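PDB 2QU8: putative nucleolar GTP-binding protein 1 from Plasmodium falciparum, which binds guanine nucleotide, held here as GDP, and is probably a NOG1-family GTPase acting in assembly of the large ribosomal subunit. Local coordinates for residues 23-28 with 66-71; 131-136 with 143-148; 135-140 with 175-180. All blocks are in the same frame, centred on the assembly; numbering follows the deposited sequence.

Contact 1: 23-28 with 66-71; sequences PSINPH and LYVGHF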
loop_
_atom_site.group_PDB
_atom_site.type_symbol
_atom_site.label_atom_id
_atom_site.label_comp_id
_atom_site.label_asym_id
_atom_site.label_seq_id
_atom_site.Cartn_x
_atom_site.Cartn_y
_atom_site.Cartn_z
ATOM N N PRO A 23 7.435 -13.757 -8.611
ATOM C CA PRO A 23 8.555 -13.677 -9.550
ATOM C C PRO A 23 9.694 -12.820 -9.010
ATOM O O PRO A 23 9.548 -11.605 -8.892
ATOM C CB PRO A 23 7.936 -13.027 -10.791
ATOM C CG PRO A 23 6.794 -12.243 -10.284
ATOM C CD PRO A 23 6.288 -12.936 -9.050
ATOM N N SER A 24 10.808 -13.460 -8.665
ATOM C CA SER A 24 12.036 -12.763 -8.266
ATOM C C SER A 24 11.823 -11.581 -7.305
ATOM O O SER A 24 12.312 -10.474 -7.547
ATOM C CB SER A 24 12.823 -12.321 -9.513
ATOM N N ILE A 25 11.076 -11.817 -6.230
ATOM C CA ILE A 25 10.928 -10.834 -5.162
ATOM C C ILE A 25 11.606 -11.383 -3.911
ATOM O O ILE A 25 11.366 -12.524 -3.524
ATOM C CB ILE A 25 9.439 -10.529 -4.832
ATOM C CG1 ILE A 25 8.712 -9.928 -6.038
ATOM C CG2 ILE A 25 9.335 -9.589 -3.609
ATOM C CD1 ILE A 25 7.209 -9.718 -5.808
ATOM N N ASN A 26 12.448 -10.574 -3.279
ATOM C CA ASN A 26 12.967 -10.939 -1.972
ATOM C C ASN A 26 11.930 -10.653 -0.875
ATOM O O ASN A 26 11.603 -9.496 -0.621
ATOM C CB ASN A 26 14.283 -10.227 -1.678
ATOM C CG ASN A 26 14.994 -10.808 -0.475
ATOM O OD1 ASN A 26 14.439 -10.867 0.622
ATOM N ND2 ASN A 26 16.225 -11.254 -0.675
ATOM N N PRO A 27 11.423 -11.710 -0.215
ATOM C CA PRO A 27 10.336 -11.560 0.770
ATOM C C PRO A 27 10.772 -10.926 2.098
ATOM O O PRO A 27 9.920 -10.525 2.896
ATOM C CB PRO A 27 9.878 -13.001 0.996
ATOM C CG PRO A 27 11.106 -13.811 0.766
ATOM C CD PRO A 27 11.851 -13.116 -0.344
ATOM N N HIS A 28 12.081 -10.819 2.314
ATOM C CA HIS A 28 12.628 -10.317 3.575
ATOM C C HIS A 28 12.955 -8.819 3.554
ATOM O O HIS A 28 13.031 -8.183 4.609
ATOM C CB HIS A 28 13.874 -11.121 3.967
ATOM C CG HIS A 28 13.691 -12.608 3.895
ATOM N ND1 HIS A 28 13.122 -13.341 4.914
ATOM C CD2 HIS A 28 14.022 -13.504 2.930
ATOM C CE1 HIS A 28 13.100 -14.620 4.578
ATOM N NE2 HIS A 28 13.644 -14.745 3.380
ATOM N N LEU A 66 4.946 -7.444 -13.318
ATOM C CA LEU A 66 5.157 -7.052 -11.935
ATOM C C LEU A 66 6.334 -6.081 -11.895
ATOM O O LEU A 66 7.320 -6.268 -12.601
ATOM C CB LEU A 66 5.406 -8.303 -11.081
ATOM C CG LEU A 66 5.845 -8.247 -9.617
ATOM C CD1 LEU A 66 5.099 -9.290 -8.800
ATOM C CD2 LEU A 66 7.343 -8.448 -9.506
ATOM N N TYR A 67 6.224 -5.036 -11.084
ATOM C CA TYR A 67 7.250 -3.999 -11.030
ATOM C C TYR A 67 7.834 -3.884 -9.633
ATOM O O TYR A 67 7.091 -3.815 -8.649
ATOM C CB TYR A 67 6.665 -2.655 -11.466
ATOM C CG TYR A 67 6.169 -2.660 -12.883
ATOM C CD1 TYR A 67 7.007 -2.283 -13.928
ATOM C CD2 TYR A 67 4.869 -3.066 -13.188
ATOM C CE1 TYR A 67 6.563 -2.295 -15.239
ATOM C CE2 TYR A 67 4.414 -3.083 -14.502
ATOM C CZ TYR A 67 5.273 -2.697 -15.518
ATOM O OH TYR A 67 4.847 -2.704 -16.823
ATOM N N VAL A 68 9.164 -3.893 -9.554
ATOM C CA VAL A 68 9.866 -3.727 -8.281
ATOM C C VAL A 68 10.824 -2.544 -8.359
ATOM O O VAL A 68 11.877 -2.627 -8.993
ATOM C CB VAL A 68 10.656 -4.985 -7.840
ATOM C CG1 VAL A 68 11.166 -4.803 -6.407
ATOM C CG2 VAL A 68 9.807 -6.238 -7.929
ATOM N N GLY A 69 10.440 -1.446 -7.721
ATOM C CA GLY A 69 11.314 -0.286 -7.573
ATOM C C GLY A 69 12.187 -0.453 -6.343
ATOM O O GLY A 69 11.822 -1.182 -5.422
ATOM N N HIS A 70 13.337 0.216 -6.334
ATOM C CA HIS A 70 14.277 0.167 -5.217
ATOM C C HIS A 70 14.669 1.567 -4.769
ATOM O O HIS A 70 14.861 2.466 -5.598
ATOM C CB HIS A 70 15.537 -0.614 -5.617
ATOM C CG HIS A 70 15.255 -2.000 -6.105
ATOM N ND1 HIS A 70 15.160 -3.084 -5.257
ATOM C CD2 HIS A 70 15.022 -2.478 -7.351
ATOM C CE1 HIS A 70 14.891 -4.169 -5.960
ATOM N NE2 HIS A 70 14.802 -3.829 -7.233
ATOM N N PHE A 71 14.788 1.752 -3.458
ATOM C CA PHE A 71 15.287 3.008 -2.902
ATOM C C PHE A 71 15.871 2.820 -1.506
ATOM O O PHE A 71 15.559 1.850 -0.814
ATOM C CB PHE A 71 14.199 4.097 -2.898
ATOM C CG PHE A 71 13.030 3.802 -1.989
ATOM C CD1 PHE A 71 13.003 4.285 -0.683
ATOM C CD2 PHE A 71 11.948 3.052 -2.444
ATOM C CE1 PHE A 71 11.926 4.012 0.159
ATOM C CE2 PHE A 71 10.865 2.775 -1.610
ATOM C CZ PHE A 71 10.852 3.261 -0.307
#
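Leu66 pushes its two methyls into the angle between Pro23 and Ile25, so that one strand residue meets two residues of the N-terminal loop. Its CD1 lies 3.7 Å from CG of Pro23, the ring and the leucine reaching toward each other tip to tip. The same CD1 stands 3.7 Å from CD1 of Ile25, whose side chain crosses that of Leu66 at a slant. Leu66 CD2 passes 3.9 Å from Pro23 O. Ile25 carries CG1 on the side of its backbone N (chi1 -62°) and extends from there (chi2 175°), which brings its terminal methyl over Leu66 although its CB is not aimed at the strand. Further along, contact thins to Ile25 CG1 and Val68 CG2 at 4.3 Å. The side-chain contacts are all between apolar carbons. Where segment 23-28 turns away from the strand, Asn26 OD1 accepts from His28 N at 2.9 Å, an Asx turn that leads into strand 30-35. Strand 66-73 runs antiparallel between strands 54-57 and 76-82 in the mixed sheet; the N-terminal segment lies against this part, with Ile25 also resting on Gln79 and Ile81 of strand 76-82.

Contact 2: 131-136 with 143-148; sequences NLFYSI and KSIVIG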
loop_
_atom_site.group_PDB
_atom_site.type_symbol
_atom_site.label_atom_id
_atom_site.label_comp_id
_atom_site.label_asym_id
_atom_site.label_seq_id
_atom_site.Cartn_x
_atom_site.Cartn_y
_atom_site.Cartn_z
ATOM N N ASN A 131 -14.770 1.174 -1.482
ATOM C CA ASN A 131 -15.304 -0.173 -1.662
ATOM C C ASN A 131 -14.239 -1.175 -2.100
ATOM O O ASN A 131 -14.191 -2.293 -1.591
ATOM C CB ASN A 131 -16.467 -0.174 -2.653
ATOM C CG ASN A 131 -17.749 0.399 -2.062
ATOM O OD1 ASN A 131 -17.756 0.974 -0.964
ATOM N ND2 ASN A 131 -18.846 0.255 -2.802
ATOM N N LEU A 132 -13.387 -0.779 -3.045
ATOM C CA LEU A 132 -12.263 -1.621 -3.457
ATOM C C LEU A 132 -11.339 -1.923 -2.274
ATOM O O LEU A 132 -10.927 -3.070 -2.087
ATOM C CB LEU A 132 -11.473 -0.978 -4.610
ATOM C CG LEU A 132 -10.138 -1.610 -5.030
ATOM C CD1 LEU A 132 -10.298 -3.059 -5.458
ATOM C CD2 LEU A 132 -9.471 -0.802 -6.144
ATOM N N PHE A 133 -11.025 -0.890 -1.491
ATOM C CA PHE A 133 -10.148 -1.035 -0.328
ATOM C C PHE A 133 -10.653 -2.080 0.669
ATOM O O PHE A 133 -9.889 -2.934 1.111
ATOM C CB PHE A 133 -9.928 0.302 0.386
ATOM C CG PHE A 133 -9.201 0.164 1.694
ATOM C CD1 PHE A 133 -7.847 -0.162 1.719
ATOM C CD2 PHE A 133 -9.874 0.321 2.901
ATOM C CE1 PHE A 133 -7.172 -0.311 2.923
ATOM C CE2 PHE A 133 -9.202 0.181 4.116
ATOM C CZ PHE A 133 -7.848 -0.136 4.124
ATOM N N TYR A 134 -11.933 -2.008 1.018
ATOM C CA TYR A 134 -12.514 -2.977 1.949
ATOM C C TYR A 134 -12.476 -4.376 1.366
ATOM O O TYR A 134 -12.205 -5.346 2.072
ATOM C CB TYR A 134 -13.956 -2.618 2.299
ATOM C CG TYR A 134 -14.133 -1.334 3.083
ATOM C CD1 TYR A 134 -13.383 -1.066 4.228
ATOM C CD2 TYR A 134 -15.078 -0.402 2.693
ATOM C CE1 TYR A 134 -13.571 0.129 4.952
ATOM C CE2 TYR A 134 -15.274 0.771 3.401
ATOM C CZ TYR A 134 -14.521 1.038 4.522
ATOM O OH TYR A 134 -14.746 2.222 5.198
ATOM N N SER A 135 -12.728 -4.462 0.065
ATOM C CA SER A 135 -12.840 -5.733 -0.638
ATOM C C SER A 135 -11.527 -6.517 -0.655
ATOM O O SER A 135 -11.536 -7.749 -0.746
ATOM C CB SER A 135 -13.360 -5.486 -2.059
ATOM O OG SER A 135 -13.007 -6.532 -2.937
ATOM N N ILE A 136 -10.408 -5.803 -0.548
ATOM C CA ILE A 136 -9.089 -6.415 -0.699
ATOM C C ILE A 136 -8.126 -6.230 0.482
ATOM O O ILE A 136 -7.012 -6.761 0.456
ATOM C CB ILE A 136 -8.378 -5.949 -2.013
ATOM C CG1 ILE A 136 -7.875 -4.505 -1.898
ATOM C CG2 ILE A 136 -9.275 -6.168 -3.247
ATOM C CD1 ILE A 136 -6.810 -4.171 -2.900
ATOM N N LYS A 143 -1.312 -6.280 8.316
ATOM C CA LYS A 143 -0.168 -5.384 8.183
ATOM C C LYS A 143 -0.609 -3.945 8.389
ATOM O O LYS A 143 -1.805 -3.647 8.413
ATOM C CB LYS A 143 0.434 -5.502 6.781
ATOM C CG LYS A 143 0.981 -6.850 6.437
ATOM C CD LYS A 143 1.451 -6.875 5.000
ATOM C CE LYS A 143 2.628 -7.818 4.839
ATOM N NZ LYS A 143 2.425 -9.123 5.545
ATOM N N SER A 144 0.365 -3.057 8.530
ATOM C CA SER A 144 0.119 -1.627 8.484
ATOM C C SER A 144 -0.292 -1.169 7.087
ATOM O O SER A 144 0.083 -1.780 6.086
ATOM C CB SER A 144 1.356 -0.866 8.935
ATOM O OG SER A 144 1.309 -0.658 10.332
ATOM N N ILE A 145 -1.075 -0.094 7.043
ATOM C CA ILE A 145 -1.572 0.477 5.794
ATOM C C ILE A 145 -1.445 1.987 5.835
ATOM O O ILE A 145 -1.792 2.622 6.834
ATOM C CB ILE A 145 -3.069 0.095 5.539
ATOM C CG1 ILE A 145 -3.253 -1.429 5.511
ATOM C CG2 ILE A 145 -3.596 0.752 4.237
ATOM C CD1 ILE A 145 -4.700 -1.913 5.613
ATOM N N VAL A 146 -0.931 2.568 4.759
ATOM C CA VAL A 146 -1.071 3.999 4.549
ATOM C C VAL A 146 -2.134 4.192 3.467
ATOM O O VAL A 146 -2.083 3.541 2.424
ATOM C CB VAL A 146 0.265 4.673 4.143
ATOM C CG1 VAL A 146 0.073 6.160 3.890
ATOM C CG2 VAL A 146 1.327 4.454 5.219
ATOM N N ILE A 147 -3.112 5.057 3.734
ATOM C CA ILE A 147 -4.067 5.450 2.702
ATOM C C ILE A 147 -3.526 6.713 2.066
ATOM O O ILE A 147 -3.378 7.741 2.735
ATOM C CB ILE A 147 -5.505 5.723 3.248
ATOM C CG1 ILE A 147 -6.056 4.528 4.041
ATOM C CG2 ILE A 147 -6.449 6.119 2.109
ATOM C CD1 ILE A 147 -6.371 3.291 3.233
ATOM N N GLY A 148 -3.200 6.625 0.780
ATOM C CA GLY A 148 -2.689 7.770 0.054
ATOM C C GLY A 148 -3.798 8.462 -0.705
ATOM O O GLY A 148 -4.483 7.837 -1.515
#
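Phe133 of helix 126-137 and the isoleucines Ile145 and Ile147 of strand 145-150 make this buried contact, entirely through carbon. The face interaction is a CH-pi contact: Ile147 CD1 sits 3.9 Å from the centroid of the Phe133 ring and 21° off the ring normal. The methyl is displaced from the centre toward the rim, which explains why CE1 of Phe133 is its nearest ring atom, at 3.7 Å from Ile147 CD1. The side chains cross at about a right angle, and the terminal methyl is the isoleucine atom that touches the ring. CG1 of Ile147 stands beside the backbone N, and the turn at chi2 (-69°) brings CD1 over the ring.

The edge interaction is van der Waals packing. Ile145 approaches from the direction opposite to Phe133, and its CD1 lies near the ring plane, 3.9 Å from Phe133 CZ. The other branch of this isoleucine shares in the contact, with CG2 at 4.0 Å from Phe133 CE1. With the Ile147 methyl over a face and Ile145 at the edge, the ring probably has little freedom to tilt. Phe133 reaches them because its CG is anti to the backbone N (chi1 172°), carrying the ring away from the helix and onto the strand.

Phe114 of strand 110-117 meets the Phe133 ring edge-to-face, and Ile179 of strand 179-183 also touches it. Helix 126-137 therefore packs on one side of the central parallel strands, while Val146, between the two isoleucines, points to the other side and rests on helix 192-222.

Contact 3: 135-140 with 175-180; sequences SIKSVF and VKNPIK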
loop_
_atom_site.group_PDB
_atom_site.type_symbol
_atom_site.label_atom_id
_atom_site.label_comp_id
_atom_site.label_asym_id
_atom_site.label_seq_id
_atom_site.Cartn_x
_atom_site.Cartn_y
_atom_site.Cartn_z
ATOM N N SER A 135 -12.728 -4.462 0.065
ATOM C CA SER A 135 -12.840 -5.733 -0.638
ATOM C C SER A 135 -11.527 -6.517 -0.655
ATOM O O SER A 135 -11.536 -7.749 -0.746
ATOM C CB SER A 135 -13.360 -5.486 -2.059
ATOM O OG SER A 135 -13.007 -6.532 -2.937
ATOM N N ILE A 136 -10.408 -5.803 -0.548
ATOM C CA ILE A 136 -9.089 -6.415 -0.699
ATOM C C ILE A 136 -8.126 -6.230 0.482
ATOM O O ILE A 136 -7.012 -6.761 0.456
ATOM C CB ILE A 136 -8.378 -5.949 -2.013
ATOM C CG1 ILE A 136 -7.875 -4.505 -1.898
ATOM C CG2 ILE A 136 -9.275 -6.168 -3.247
ATOM C CD1 ILE A 136 -6.810 -4.171 -2.900
ATOM N N LYS A 137 -8.530 -5.481 1.502
ATOM C CA LYS A 137 -7.631 -5.222 2.628
ATOM C C LYS A 137 -7.602 -6.422 3.580
ATOM O O LYS A 137 -6.730 -6.523 4.448
ATOM C CB LYS A 137 -7.980 -3.904 3.341
ATOM C CG LYS A 137 -8.602 -4.006 4.729
ATOM C CD LYS A 137 -10.113 -4.052 4.704
ATOM C CE LYS A 137 -10.658 -4.157 6.126
ATOM N NZ LYS A 137 -12.137 -3.986 6.184
ATOM N N SER A 138 -8.554 -7.333 3.376
ATOM C CA SER A 138 -8.657 -8.575 4.138
ATOM C C SER A 138 -7.531 -9.575 3.829
ATOM O O SER A 138 -7.179 -10.390 4.683
ATOM C CB SER A 138 -10.042 -9.210 3.937
ATOM O OG SER A 138 -10.637 -8.794 2.708
ATOM N N VAL A 139 -6.958 -9.509 2.626
ATOM C CA VAL A 139 -5.803 -10.357 2.285
ATOM C C VAL A 139 -4.550 -9.918 3.064
ATOM O O VAL A 139 -3.657 -10.729 3.321
ATOM C CB VAL A 139 -5.540 -10.426 0.745
ATOM C CG1 VAL A 139 -4.828 -9.179 0.231
ATOM C CG2 VAL A 139 -4.743 -11.681 0.380
ATOM N N PHE A 140 -4.508 -8.643 3.447
ATOM C CA PHE A 140 -3.392 -8.088 4.206
ATOM C C PHE A 140 -3.721 -8.012 5.699
ATOM O O PHE A 140 -3.517 -6.979 6.350
ATOM C CB PHE A 140 -3.000 -6.707 3.667
ATOM C CG PHE A 140 -2.770 -6.670 2.177
ATOM C CD1 PHE A 140 -3.566 -5.873 1.359
ATOM C CD2 PHE A 140 -1.753 -7.425 1.592
ATOM C CE1 PHE A 140 -3.359 -5.827 -0.017
ATOM C CE2 PHE A 140 -1.538 -7.387 0.208
ATOM C CZ PHE A 140 -2.342 -6.588 -0.594
ATOM N N VAL A 175 -11.430 -0.843 10.291
ATOM C CA VAL A 175 -10.129 -1.472 10.078
ATOM C C VAL A 175 -9.400 -1.768 11.390
ATOM O O VAL A 175 -9.238 -0.886 12.236
ATOM C CB VAL A 175 -9.258 -0.611 9.113
ATOM C CG1 VAL A 175 -7.803 -1.003 9.166
ATOM C CG2 VAL A 175 -9.779 -0.727 7.685
ATOM N N LYS A 176 -8.973 -3.022 11.541
ATOM C CA LYS A 176 -8.181 -3.454 12.694
ATOM C C LYS A 176 -6.696 -3.138 12.499
ATOM O O LYS A 176 -5.966 -2.941 13.476
ATOM C CB LYS A 176 -8.387 -4.948 12.974
ATOM C CG LYS A 176 -9.855 -5.359 13.046
ATOM C CD LYS A 176 -10.092 -6.482 14.040
ATOM C CE LYS A 176 -11.583 -6.664 14.297
ATOM N NZ LYS A 176 -11.836 -7.436 15.541
ATOM N N ASN A 177 -6.264 -3.092 11.236
ATOM C CA ASN A 177 -4.901 -2.702 10.872
ATOM C C ASN A 177 -4.570 -1.300 11.386
ATOM O O ASN A 177 -5.436 -0.423 11.384
ATOM C CB ASN A 177 -4.711 -2.719 9.346
ATOM C CG ASN A 177 -5.357 -3.923 8.672
ATOM O OD1 ASN A 177 -6.581 -4.011 8.563
ATOM N ND2 ASN A 177 -4.529 -4.838 8.185
ATOM N N PRO A 178 -3.325 -1.086 11.849
ATOM C CA PRO A 178 -2.870 0.286 12.088
ATOM C C PRO A 178 -2.788 1.065 10.766
ATOM O O PRO A 178 -2.212 0.578 9.791
ATOM C CB PRO A 178 -1.488 0.103 12.724
ATOM C CG PRO A 178 -1.064 -1.265 12.367
ATOM C CD PRO A 178 -2.302 -2.084 12.202
ATOM N N ILE A 179 -3.387 2.253 10.741
ATOM C CA ILE A 179 -3.568 3.012 9.509
ATOM C C ILE A 179 -3.150 4.467 9.661
ATOM O O ILE A 179 -3.478 5.107 10.660
ATOM C CB ILE A 179 -5.044 2.921 9.000
ATOM C CG1 ILE A 179 -5.230 1.666 8.146
ATOM C CG2 ILE A 179 -5.455 4.167 8.195
ATOM C CD1 ILE A 179 -6.401 1.740 7.181
ATOM N N LYS A 180 -2.431 4.980 8.661
ATOM C CA LYS A 180 -2.147 6.413 8.561
ATOM C C LYS A 180 -2.634 6.986 7.228
ATOM O O LYS A 180 -2.825 6.245 6.261
ATOM C CB LYS A 180 -0.646 6.699 8.751
ATOM C CG LYS A 180 -0.069 6.314 10.117
ATOM C CD LYS A 180 -0.814 6.984 11.275
ATOM C CE LYS A 180 -0.604 6.232 12.589
ATOM N NZ LYS A 180 -1.480 6.743 13.704
#
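Asn177 and Phe140 link two chain segments that leave helices in the Rossmann-like alpha/beta fold of a P-loop GTPase: residues 135-140 take in the last residues of helix 126-137 and the loop after it, and residues 175-180 run from helix 162-174 into the outermost strand 179-183. Phe140 contributes its backbone carbonyl rather than its ring.

Lys137 can be followed outward from its CB, which points toward segment 175-180. The next carbon, CG, comes within 4.3 Å of Asn177 OD1, a loose approach without a bond. The chain then bends at chi2 (-91°), and past CD it runs straight on. CE meets CG2 of Val175 at 3.9 Å, a contact between aliphatic carbons, and NZ ends the chain one bond further on. The two side chains slide past each other in opposite directions, so they pass alongside, and CE is the lysine carbon that touches. Val175, the first residue to leave helical geometry after helix 162-174, has CG2 beside its backbone N and thus directed at the lysine.

The polar part of the contact belongs to the buried Asn177. With CG beside its own backbone N (chi1 -42°), its amide reaches toward the end of segment 135-140. ND2 donates to the backbone O of Lys143, its stronger partner, and more weakly to Phe140 O, so one amide nitrogen ties together both sides of the loop between helix 126-137 and strand 145-150. The Phe140 side chain rests on Ala106 of helix 96-106 and Ile112 of strand 110-117. Across the two segments, the bond from Asn177 ND2 to Phe140 O measures 3.0 Å but is weak, its N-H...O angle being only 121°.

Contact 2 is the buried one, its centre about 7 Å from the centre of the chain, whereas contacts 1 and 3 are partly buried and lie on opposite sides of that centre. Contacts 2 and 3 share helix 126-137 and use the neighbouring strands 145-150 and 179-183; they touch directly, with Ile147 N 2.8 Å from Lys180 O, a probable hydrogen bond between the strands. Contact 1 stands apart, its centre about 20 Å from that of contact 2, yet reaches the same sheet through its antiparallel part. Chemistry follows place: aliphatic groups in contact 1, an aromatic ring among methyls in contact 2, and mixed aliphatic and amide contacts at the loops of contact 3.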